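Local coordinates for protein adenylation domain (Streptomyces sp., PDB 5N9X) that is an adenylation domain of the ANL superfamily of AMP-binding enzymes, and binds adenosine-5'-triphosphate and threonine in adjoining parts of one pocket, at residues L204-M209 against L254-T259; F211-W216 against Y280-G285; H319-R324 against S335-P340. All blocks are in the same frame, centred on the assembly; numbering follows the deposited sequence.

Contact 1: L204-M209 against L254-T259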
loop_
_atom_site.group_PDB
_atom_site.type_symbol
_atom_site.label_atom_id
_atom_site.label_comp_id
_atom_site.label_asym_id
_atom_site.label_seq_id
_atom_site.Cartn_x
_atom_site.Cartn_y
_atom_site.Cartn_z
ATOM N N LEU A 204 -1.059 5.335 -13.263
ATOM C CA LEU A 204 -0.980 6.559 -12.490
ATOM C C LEU A 204 -0.102 6.304 -11.281
ATOM O O LEU A 204 -0.337 5.344 -10.569
ATOM C CB LEU A 204 -2.385 7.023 -12.070
ATOM C CG LEU A 204 -2.491 8.352 -11.318
ATOM C CD1 LEU A 204 -1.985 9.478 -12.208
ATOM C CD2 LEU A 204 -3.922 8.615 -10.872
ATOM N N LEU A 205 0.924 7.116 -11.049
ATOM C CA LEU A 205 1.643 7.025 -9.775
ATOM C C LEU A 205 0.897 7.889 -8.735
ATOM O O LEU A 205 1.197 9.070 -8.524
ATOM C CB LEU A 205 3.115 7.435 -9.917
ATOM C CG LEU A 205 3.921 7.397 -8.606
ATOM C CD1 LEU A 205 4.228 5.977 -8.251
ATOM C CD2 LEU A 205 5.238 8.163 -8.732
ATOM N N PHE A 206 -0.110 7.285 -8.117
ATOM C CA PHE A 206 -0.916 7.972 -7.131
ATOM C C PHE A 206 -0.294 7.929 -5.718
ATOM O O PHE A 206 -0.532 8.821 -4.906
ATOM C CB PHE A 206 -2.337 7.375 -7.135
ATOM C CG PHE A 206 -3.304 8.082 -6.223
ATOM C CD1 PHE A 206 -3.388 7.742 -4.877
ATOM C CD2 PHE A 206 -4.103 9.111 -6.697
ATOM C CE1 PHE A 206 -4.270 8.396 -4.031
ATOM C CE2 PHE A 206 -4.990 9.772 -5.851
ATOM C CZ PHE A 206 -5.070 9.411 -4.523
ATOM N N HIS A 207 0.520 6.917 -5.438
ATOM C CA HIS A 207 0.927 6.654 -4.056
ATOM C C HIS A 207 2.377 7.029 -3.699
ATOM O O HIS A 207 3.251 7.092 -4.558
ATOM C CB HIS A 207 0.689 5.170 -3.719
ATOM C CG HIS A 207 -0.753 4.773 -3.728
ATOM N ND1 HIS A 207 -1.391 4.273 -4.847
ATOM C CD2 HIS A 207 -1.691 4.826 -2.758
ATOM C CE1 HIS A 207 -2.650 4.012 -4.551
ATOM N NE2 HIS A 207 -2.858 4.333 -3.289
ATOM N N SER A 208 2.606 7.274 -2.410
ATOM C CA SER A 208 3.919 7.679 -1.915
ATOM C C SER A 208 4.980 6.658 -2.254
ATOM O O SER A 208 4.714 5.457 -2.244
ATOM C CB SER A 208 3.886 7.884 -0.406
ATOM O OG SER A 208 5.197 7.897 0.105
ATOM N N MET A 209 6.190 7.100 -2.557
ATOM C CA MET A 209 7.199 6.105 -2.872
ATOM C C MET A 209 7.592 5.282 -1.628
ATOM O O MET A 209 8.188 4.210 -1.758
ATOM C CB MET A 209 8.402 6.764 -3.541
ATOM C CG MET A 209 8.087 7.126 -4.997
ATOM S SD MET A 209 9.555 7.465 -5.967
ATOM C CE MET A 209 10.441 5.932 -5.641
ATOM N N LEU A 254 -5.757 2.275 -12.912
ATOM C CA LEU A 254 -5.807 3.112 -11.724
ATOM C C LEU A 254 -5.776 2.242 -10.453
ATOM O O LEU A 254 -6.555 1.285 -10.318
ATOM C CB LEU A 254 -7.048 4.027 -11.767
ATOM C CG LEU A 254 -7.349 4.795 -10.468
ATOM C CD1 LEU A 254 -6.272 5.795 -10.168
ATOM C CD2 LEU A 254 -8.662 5.518 -10.586
ATOM N N ASN A 255 -4.847 2.569 -9.551
ATOM C CA ASN A 255 -4.733 1.945 -8.216
ATOM C C ASN A 255 -5.195 2.868 -7.093
ATOM O O ASN A 255 -4.754 3.998 -6.981
ATOM C CB ASN A 255 -3.288 1.512 -7.943
ATOM C CG ASN A 255 -2.860 0.344 -8.798
ATOM O OD1 ASN A 255 -3.117 -0.810 -8.452
ATOM N ND2 ASN A 255 -2.199 0.631 -9.915
ATOM N N GLN A 256 -6.075 2.365 -6.244
ATOM C CA GLN A 256 -6.705 3.184 -5.211
ATOM C C GLN A 256 -6.882 2.385 -3.929
ATOM O O GLN A 256 -7.144 1.195 -3.959
ATOM C CB GLN A 256 -8.073 3.696 -5.689
ATOM C CG GLN A 256 -8.079 4.764 -6.776
ATOM C CD GLN A 256 -7.801 6.154 -6.232
ATOM O OE1 GLN A 256 -8.727 6.899 -5.900
ATOM N NE2 GLN A 256 -6.522 6.512 -6.132
ATOM N N THR A 257 -6.754 3.036 -2.785
ATOM C CA THR A 257 -7.325 2.442 -1.595
ATOM C C THR A 257 -8.827 2.650 -1.673
ATOM O O THR A 257 -9.290 3.501 -2.415
ATOM C CB THR A 257 -6.766 3.037 -0.336
ATOM O OG1 THR A 257 -7.091 4.421 -0.322
ATOM C CG2 THR A 257 -5.256 2.838 -0.299
ATOM N N PRO A 258 -9.595 1.841 -0.935
ATOM C CA PRO A 258 -11.036 2.104 -0.963
ATOM C C PRO A 258 -11.393 3.522 -0.492
ATOM O O PRO A 258 -12.243 4.136 -1.131
ATOM C CB PRO A 258 -11.602 1.017 -0.041
ATOM C CG PRO A 258 -10.627 -0.149 -0.246
ATOM C CD PRO A 258 -9.274 0.536 -0.332
ATOM N N THR A 259 -10.743 4.043 0.538
ATOM C CA THR A 259 -10.978 5.416 0.992
ATOM C C THR A 259 -10.769 6.439 -0.123
ATOM O O THR A 259 -11.594 7.337 -0.326
ATOM C CB THR A 259 -10.043 5.774 2.176
ATOM O OG1 THR A 259 -10.291 4.865 3.248
ATOM C CG2 THR A 259 -10.254 7.218 2.655
HETATM O O HOH W 1 -1.924 2.875 -11.038
#

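Contact 2: F211-W216 against Y280-G285. With THR (threonine), chain C; ATP (adenosine-5'-triphosphate), chain D.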
loop_
_atom_site.group_PDB
_atom_site.type_symbol
_atom_site.label_atom_id
_atom_site.label_comp_id
_atom_site.label_asym_id
_atom_site.label_seq_id
_atom_site.Cartn_x
_atom_site.Cartn_y
_atom_site.Cartn_z
ATOM N N PHE A 211 5.276 3.917 0.241
ATOM C CA PHE A 211 4.170 2.961 0.348
ATOM C C PHE A 211 4.294 1.940 -0.792
ATOM O O PHE A 211 4.443 2.313 -1.964
ATOM C CB PHE A 211 2.835 3.712 0.321
ATOM C CG PHE A 211 1.630 2.833 0.408
ATOM C CD1 PHE A 211 1.626 1.697 1.214
ATOM C CD2 PHE A 211 0.459 3.191 -0.261
ATOM C CE1 PHE A 211 0.495 0.896 1.305
ATOM C CE2 PHE A 211 -0.675 2.414 -0.168
ATOM C CZ PHE A 211 -0.663 1.256 0.613
ATOM N N ASP A 212 4.270 0.656 -0.457
ATOM C CA ASP A 212 4.686 -0.337 -1.431
ATOM C C ASP A 212 3.700 -0.484 -2.627
ATOM O O ASP A 212 4.005 -1.136 -3.620
ATOM C CB ASP A 212 4.969 -1.672 -0.717
ATOM C CG ASP A 212 3.721 -2.479 -0.416
ATOM O OD1 ASP A 212 2.585 -1.947 -0.450
ATOM O OD2 ASP A 212 3.893 -3.689 -0.155
ATOM N N PHE A 213 2.560 0.190 -2.552
ATOM C CA PHE A 213 1.578 0.205 -3.631
ATOM C C PHE A 213 2.160 0.986 -4.840
ATOM O O PHE A 213 1.759 0.775 -5.987
ATOM C CB PHE A 213 0.253 0.777 -3.058
ATOM C CG PHE A 213 -0.996 0.327 -3.780
ATOM C CD1 PHE A 213 -0.928 -0.674 -4.727
ATOM C CD2 PHE A 213 -2.265 0.737 -3.340
ATOM C CE1 PHE A 213 -2.064 -1.141 -5.357
ATOM C CE2 PHE A 213 -3.447 0.238 -3.949
ATOM C CZ PHE A 213 -3.337 -0.693 -4.965
ATOM N N SER A 214 3.144 1.842 -4.568
ATOM C CA SER A 214 3.882 2.571 -5.614
ATOM C C SER A 214 4.822 1.689 -6.424
ATOM O O SER A 214 5.103 1.970 -7.571
ATOM C CB SER A 214 4.689 3.721 -4.995
ATOM O OG SER A 214 5.808 3.241 -4.254
ATOM N N VAL A 215 5.324 0.629 -5.799
ATOM C CA VAL A 215 6.096 -0.422 -6.486
ATOM C C VAL A 215 5.304 -1.105 -7.589
ATOM O O VAL A 215 5.784 -1.320 -8.688
ATOM C CB VAL A 215 6.554 -1.486 -5.497
ATOM C CG1 VAL A 215 7.416 -2.552 -6.178
ATOM C CG2 VAL A 215 7.316 -0.822 -4.361
ATOM N N TRP A 216 4.073 -1.441 -7.266
ATOM C CA TRP A 216 3.168 -1.997 -8.238
ATOM C C TRP A 216 2.923 -0.991 -9.349
ATOM O O TRP A 216 2.929 -1.330 -10.527
ATOM C CB TRP A 216 1.890 -2.399 -7.530
ATOM C CG TRP A 216 0.723 -2.727 -8.351
ATOM C CD1 TRP A 216 -0.400 -1.987 -8.470
ATOM C CD2 TRP A 216 0.511 -3.917 -9.127
ATOM N NE1 TRP A 216 -1.305 -2.621 -9.281
ATOM C CE2 TRP A 216 -0.774 -3.816 -9.695
ATOM C CE3 TRP A 216 1.285 -5.057 -9.399
ATOM C CZ2 TRP A 216 -1.314 -4.819 -10.539
ATOM C CZ3 TRP A 216 0.754 -6.044 -10.235
ATOM C CH2 TRP A 216 -0.533 -5.917 -10.795
ATOM N N TYR A 280 -8.593 -0.865 -15.879
ATOM C CA TYR A 280 -8.582 -1.498 -14.556
ATOM C C TYR A 280 -8.589 -0.495 -13.426
ATOM O O TYR A 280 -7.849 0.479 -13.442
ATOM C CB TYR A 280 -7.346 -2.385 -14.369
ATOM C CG TYR A 280 -7.253 -3.623 -15.215
ATOM C CD1 TYR A 280 -7.937 -4.781 -14.862
ATOM C CD2 TYR A 280 -6.432 -3.653 -16.335
ATOM C CE1 TYR A 280 -7.832 -5.944 -15.628
ATOM C CE2 TYR A 280 -6.302 -4.790 -17.104
ATOM C CZ TYR A 280 -7.007 -5.941 -16.755
ATOM O OH TYR A 280 -6.877 -7.080 -17.530
ATOM N N VAL A 281 -9.410 -0.746 -12.428
ATOM C CA VAL A 281 -9.212 -0.091 -11.150
ATOM C C VAL A 281 -8.888 -1.187 -10.142
ATOM O O VAL A 281 -9.644 -2.113 -9.983
ATOM C CB VAL A 281 -10.420 0.722 -10.708
ATOM C CG1 VAL A 281 -10.016 1.714 -9.627
ATOM C CG2 VAL A 281 -10.998 1.464 -11.895
ATOM N N VAL A 282 -7.740 -1.075 -9.494
ATOM C CA VAL A 282 -7.270 -2.085 -8.566
ATOM C C VAL A 282 -7.347 -1.488 -7.196
ATOM O O VAL A 282 -6.871 -0.385 -6.994
ATOM C CB VAL A 282 -5.811 -2.543 -8.880
ATOM C CG1 VAL A 282 -5.227 -3.342 -7.732
ATOM C CG2 VAL A 282 -5.761 -3.348 -10.151
ATOM N N PHE A 283 -7.960 -2.205 -6.262
ATOM C CA PHE A 283 -8.061 -1.748 -4.887
ATOM C C PHE A 283 -7.057 -2.490 -4.046
ATOM O O PHE A 283 -6.852 -3.698 -4.244
ATOM C CB PHE A 283 -9.467 -1.990 -4.321
ATOM C CG PHE A 283 -10.561 -1.362 -5.128
ATOM C CD1 PHE A 283 -11.050 -1.994 -6.266
ATOM C CD2 PHE A 283 -11.104 -0.145 -4.754
ATOM C CE1 PHE A 283 -12.071 -1.426 -7.020
ATOM C CE2 PHE A 283 -12.140 0.431 -5.503
ATOM C CZ PHE A 283 -12.622 -0.208 -6.634
ATOM N N GLY A 284 -6.465 -1.800 -3.081
ATOM C CA GLY A 284 -5.651 -2.483 -2.100
ATOM C C GLY A 284 -5.543 -1.769 -0.775
ATOM O O GLY A 284 -5.717 -0.562 -0.690
ATOM N N GLY A 285 -5.239 -2.528 0.267
ATOM C CA GLY A 285 -4.768 -1.933 1.499
ATOM C C GLY A 285 -5.810 -1.796 2.584
ATOM O O GLY A 285 -5.454 -1.563 3.730
HETATM N N THR C . 0.624 -3.597 0.231
HETATM C CA THR C . -0.350 -2.520 0.457
HETATM C C THR C . -0.642 -2.507 1.931
HETATM O O THR C . -1.289 -1.639 2.550
HETATM C CB THR C . -1.675 -2.724 -0.315
HETATM O OG1 THR C . -2.161 -4.066 -0.112
HETATM C CG2 THR C . -1.470 -2.455 -1.801
HETATM O OXT THR C . -0.186 -3.495 2.490
HETATM P PG ATP D . 1.966 -3.692 9.360
HETATM O O1G ATP D . 1.175 -4.878 9.901
HETATM O O2G ATP D . 2.781 -2.975 10.392
HETATM O O3G ATP D . 2.828 -4.003 8.149
HETATM P PB ATP D . -0.063 -2.510 7.615
HETATM O O1B ATP D . -1.091 -3.604 7.921
HETATM O O2B ATP D . -0.518 -1.162 7.155
HETATM O O3B ATP D . 0.875 -2.517 8.950
HETATM P PA ATP D . 0.806 -3.069 5.041
HETATM O O1A ATP D . 1.564 -4.270 4.529
HETATM O O2A ATP D . 1.013 -1.731 4.340
HETATM O O3A ATP D . 1.098 -2.952 6.605
HETATM O "O5'" ATP D . -0.802 -3.338 5.177
HETATM C "C5'" ATP D . -1.449 -4.588 4.937
HETATM C "C4'" ATP D . -2.712 -4.700 5.794
HETATM O "O4'" ATP D . -3.815 -4.054 5.176
HETATM C "C3'" ATP D . -3.140 -6.121 6.115
HETATM O "O3'" ATP D . -2.790 -6.359 7.474
HETATM C "C2'" ATP D . -4.638 -6.150 5.954
HETATM O "O2'" ATP D . -5.227 -6.109 7.251
HETATM C "C1'" ATP D . -4.995 -4.865 5.237
HETATM N N9 ATP D . -5.470 -5.123 3.842
HETATM C C8 ATP D . -4.715 -5.012 2.725
HETATM N N7 ATP D . -5.409 -5.298 1.599
HETATM C C5 ATP D . -6.661 -5.595 1.987
HETATM C C6 ATP D . -7.906 -5.983 1.285
HETATM N N6 ATP D . -7.919 -6.106 -0.056
HETATM N N1 ATP D . -9.005 -6.215 2.030
HETATM C C2 ATP D . -8.956 -6.115 3.374
HETATM N N3 ATP D . -7.871 -5.753 4.094
HETATM C C4 ATP D . -6.700 -5.486 3.465
#

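Contact 3: H319-R324 against S335-P340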
loop_
_atom_site.group_PDB
_atom_site.type_symbol
_atom_site.label_atom_id
_atom_site.label_comp_id
_atom_site.label_asym_id
_atom_site.label_seq_id
_atom_site.Cartn_x
_atom_site.Cartn_y
_atom_site.Cartn_z
ATOM N N HIS A 319 0.814 -7.365 -3.177
ATOM C CA HIS A 319 -0.452 -8.110 -3.316
ATOM C C HIS A 319 -0.319 -9.600 -3.044
ATOM O O HIS A 319 0.697 -10.207 -3.374
ATOM C CB HIS A 319 -1.061 -7.937 -4.729
ATOM C CG HIS A 319 -1.075 -6.524 -5.225
ATOM N ND1 HIS A 319 -1.808 -5.536 -4.612
ATOM C CD2 HIS A 319 -0.453 -5.941 -6.280
ATOM C CE1 HIS A 319 -1.633 -4.396 -5.266
ATOM N NE2 HIS A 319 -0.817 -4.614 -6.279
ATOM N N ALA A 320 -1.377 -10.193 -2.492
ATOM C CA ALA A 320 -1.365 -11.613 -2.175
ATOM C C ALA A 320 -2.584 -12.352 -2.745
ATOM O O ALA A 320 -2.614 -13.599 -2.754
ATOM C CB ALA A 320 -1.299 -11.807 -0.678
ATOM N N THR A 321 -3.601 -11.605 -3.177
ATOM C CA THR A 321 -4.801 -12.212 -3.768
ATOM C C THR A 321 -5.331 -11.382 -4.928
ATOM O O THR A 321 -4.833 -10.288 -5.195
ATOM C CB THR A 321 -5.960 -12.399 -2.741
ATOM O OG1 THR A 321 -6.621 -11.155 -2.505
ATOM C CG2 THR A 321 -5.459 -12.959 -1.424
ATOM N N PHE A 322 -6.365 -11.909 -5.582
ATOM C CA PHE A 322 -6.996 -11.308 -6.755
ATOM C C PHE A 322 -8.467 -11.711 -6.775
ATOM O O PHE A 322 -8.825 -12.893 -6.644
ATOM C CB PHE A 322 -6.282 -11.757 -8.046
ATOM C CG PHE A 322 -6.903 -11.243 -9.344
ATOM C CD1 PHE A 322 -8.079 -11.805 -9.864
ATOM C CD2 PHE A 322 -6.253 -10.249 -10.087
ATOM C CE1 PHE A 322 -8.632 -11.346 -11.087
ATOM C CE2 PHE A 322 -6.779 -9.793 -11.309
ATOM C CZ PHE A 322 -7.980 -10.343 -11.813
ATOM N N HIS A 323 -9.324 -10.724 -6.949
ATOM C CA HIS A 323 -10.726 -11.002 -7.130
ATOM C C HIS A 323 -11.347 -9.943 -8.014
ATOM O O HIS A 323 -11.409 -8.765 -7.631
ATOM C CB HIS A 323 -11.466 -11.057 -5.799
ATOM C CG HIS A 323 -12.935 -11.285 -5.954
ATOM N ND1 HIS A 323 -13.460 -12.475 -6.419
ATOM C CD2 HIS A 323 -13.991 -10.469 -5.732
ATOM C CE1 HIS A 323 -14.778 -12.387 -6.445
ATOM N NE2 HIS A 323 -15.125 -11.179 -6.041
ATOM N N ARG A 324 -11.820 -10.367 -9.187
ATOM C CA ARG A 324 -12.583 -9.482 -10.045
ATOM C C ARG A 324 -14.017 -9.318 -9.495
ATOM O O ARG A 324 -14.736 -10.304 -9.272
ATOM C CB ARG A 324 -12.596 -9.999 -11.490
ATOM C CG ARG A 324 -13.518 -9.189 -12.376
ATOM C CD ARG A 324 -13.355 -9.426 -13.865
ATOM N NE ARG A 324 -14.669 -9.702 -14.441
ATOM C CZ ARG A 324 -15.521 -8.762 -14.838
ATOM N NH1 ARG A 324 -15.206 -7.481 -14.711
ATOM N NH2 ARG A 324 -16.701 -9.099 -15.336
ATOM N N SER A 335 -16.901 -8.985 1.988
ATOM C CA SER A 335 -15.658 -8.526 1.379
ATOM C C SER A 335 -14.858 -9.664 0.751
ATOM O O SER A 335 -14.030 -10.299 1.419
ATOM C CB SER A 335 -14.800 -7.823 2.428
ATOM O OG SER A 335 -13.797 -7.048 1.802
ATOM N N VAL A 336 -15.083 -9.919 -0.531
ATOM C CA VAL A 336 -14.372 -11.011 -1.198
ATOM C C VAL A 336 -12.992 -10.562 -1.696
ATOM O O VAL A 336 -12.878 -9.585 -2.448
ATOM C CB VAL A 336 -15.176 -11.574 -2.377
ATOM C CG1 VAL A 336 -14.606 -12.921 -2.811
ATOM C CG2 VAL A 336 -16.637 -11.719 -1.985
ATOM N N ILE A 337 -11.950 -11.271 -1.251
ATOM C CA ILE A 337 -10.588 -10.977 -1.669
ATOM C C ILE A 337 -10.132 -12.031 -2.661
ATOM O O ILE A 337 -9.105 -11.877 -3.304
ATOM C CB ILE A 337 -9.592 -10.899 -0.466
ATOM C CG1 ILE A 337 -9.394 -12.262 0.200
ATOM C CG2 ILE A 337 -10.056 -9.877 0.541
ATOM C CD1 ILE A 337 -8.834 -12.174 1.600
ATOM N N GLY A 338 -10.905 -13.105 -2.784
ATOM C CA GLY A 338 -10.675 -14.088 -3.842
ATOM C C GLY A 338 -9.668 -15.187 -3.529
ATOM O O GLY A 338 -9.712 -15.761 -2.451
ATOM N N ARG A 339 -8.777 -15.486 -4.474
ATOM C CA ARG A 339 -7.751 -16.528 -4.297
ATOM C C ARG A 339 -6.330 -15.989 -4.218
ATOM O O ARG A 339 -6.025 -14.987 -4.834
ATOM C CB ARG A 339 -7.819 -17.543 -5.440
ATOM C CG ARG A 339 -7.778 -18.994 -4.982
ATOM C CD ARG A 339 -8.366 -19.929 -6.021
ATOM N NE ARG A 339 -9.715 -20.332 -5.640
ATOM C CZ ARG A 339 -10.807 -20.009 -6.330
ATOM N NH1 ARG A 339 -10.701 -19.289 -7.442
ATOM N NH2 ARG A 339 -12.006 -20.406 -5.913
ATOM N N PRO A 340 -5.456 -16.664 -3.467
ATOM C CA PRO A 340 -4.031 -16.321 -3.468
ATOM C C PRO A 340 -3.440 -16.242 -4.879
ATOM O O PRO A 340 -3.851 -17.018 -5.733
ATOM C CB PRO A 340 -3.409 -17.472 -2.676
ATOM C CG PRO A 340 -4.479 -17.818 -1.667
ATOM C CD PRO A 340 -5.783 -17.660 -2.425
#

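Contact 1: L204-M209 against L254-T259
The end of strand 202-205 and the loop leaving it lie beside strand 253-256, which belongs to a different sheet, and a water rather than a direct hydrogen bond joins the two segments. That water donates to Leu-204 O at 3.0 Å and accepts from Asn-255 ND2 at 2.5 Å. Apart from this bridge, the two leucines, both with CG anti to the backbone N, run side by side, Leu-204 CD2 reaching Leu-254 CD1 at 3.7 Å. Phe-206 holds out its ring (chi1 -175°), and Gln-256, bent at chi2, brings NE2 over the ring centre, 3.6 Å from Phe-206 CG, with amide and ring planes almost perpendicular. The same NE2 donates to Asn-255 O at 3.2 Å, from above the carbonyl plane, which fixes the turn of the amide. Strand 253-256 here gives way to helix 258-271 of the AMP-binding fold; Thr-257 is its N-cap, OG1 serving Ala-260 N, while Thr-257 CG2 lies 4.1 Å from His-207 NE2. His-207 suits this buried seam: its ND1 is hydrogen-bonded to Glu-217, one face carries Phe-206 CD1, and its edge brings CE1 to 3.2 Å from Asn-255 O.

Contact 2: F211-W216 against Y280-G285
Phe-213 keeps CG anti to its backbone N (chi1 -154°), Phe-211 does the same (chi1 179°), and Asp-212 between them takes the crowded position with CG between N and carbonyl carbon (chi1 81°); together these torsions turn three successive side chains onto the bound threonine. The Phe-213 ring lays one face against the ligand, whose methyl CG2 sits over the ring centre, 3.4 Å from Phe-213 CG. Asp-212 OD1 accepts a hydrogen bond from the ligand N at 2.7 Å, and its carboxylate would probably favour a protonated amine there. Phe-211 comes edge on, its CE1 3.3 Å from the ligand O in the ring plane, while Phe-213 CB packs on a face of that same ring. The turn is tied by Phe-211 O, which accepts from both Ser-214 N and Ser-214 OG, the latter bond 2.8 Å long.

Across from these rings runs strand 280-284. Phe-213 CE2 approaches Gly-284 N to 3.7 Å; glycine fits because a CB would press on Phe-213 CZ and collide with the threonine methyl. Gly-285 has a backbone shape that itself calls for glycine, and its N lies 3.1 Å from ATP N7. Phe-211, Asp-212, Phe-213 and Gly-285 all belong to the threonine pocket, and Gly-285 to the ATP pocket as well. Farther back, Val-282 CG1 offers a branched apolar surface to two rings, 4.3 Å both from Phe-213 CZ and from Trp-216 NE1.

The bound threonine is also hydrogen-bonded to Val-318 O and Lys-515 NZ. Helix 213-222 rests by its first turn on strand 280-284, which is flanked by parallel strands 253-256 and 306-310, and Trp-216 reaches Leu-187 and Cys-191 of helix 181-191.

Contact 3: H319-R324 against S335-P340
Thr-321 OG1 is gripped by two hydrogen bonds: it donates to Ile-337 O at 2.7 Å, from above the carbonyl plane, and pairs with Tyr-311 N. Threonine suits the place because OG1, set between the backbone N and the carbonyl carbon, faces Ile-337 while CG2 lies beside Arg-339 O, 4.0 Å away. Phe-322 and Arg-339 form the hydrogen-bonded antiparallel pair, Phe-322 N donating to Arg-339 O at 3.2 Å and Arg-339 N answering to Phe-322 O in a weak bond of 3.4 Å. Strands 321-324 and 336-340 make a beta hairpin whose second strand carries a classic bulge, Ile-337 and Gly-338 both facing Leu-416 of strand 416-421. Gly-338 adopts phi 86°, a shape that calls for glycine, and its bare CA can come within 3.6 Å of Phe-322 O. Proline suits the non-hydrogen-bonded pair with Thr-321, since strand 321-324 asks for no N-H from this position, and Pro-340 CA makes a CA-H...O contact of 3.2 Å to Ala-320 O. At the other end Val-336 CG1 stands over the His-323 ring, 3.6 Å from its centroid and 6° off the normal, a CH-pi contact; His-323 NE2 is hydrogen-bonded to Asp-329.

Contacts 1 and 2 interlock along the chain, their segments alternating, and their centres lie about 6 Å apart. Strands 253-256 and 280-284 are parallel neighbours in one sheet, with Leu-254 O 2.8 Å from Val-282 N, and Asn-255 OD1 reaches Trp-216 NE1 in a weak hydrogen bond. His-207 of contact 1 lies against the rings of Phe-211 and Phe-213, thus standing behind the threonine site as a second shell. Contact 3, about 13 Å from contact 2 between centres, belongs to the same sheet; its His-319 touches the bound threonine, meets Trp-216 edge-to-face, and brings CE1 to 3.3 Å from Phe-213 CE1. The side chain of Ile-337 lies about 4 Å from the bound ATP, nearest atoms.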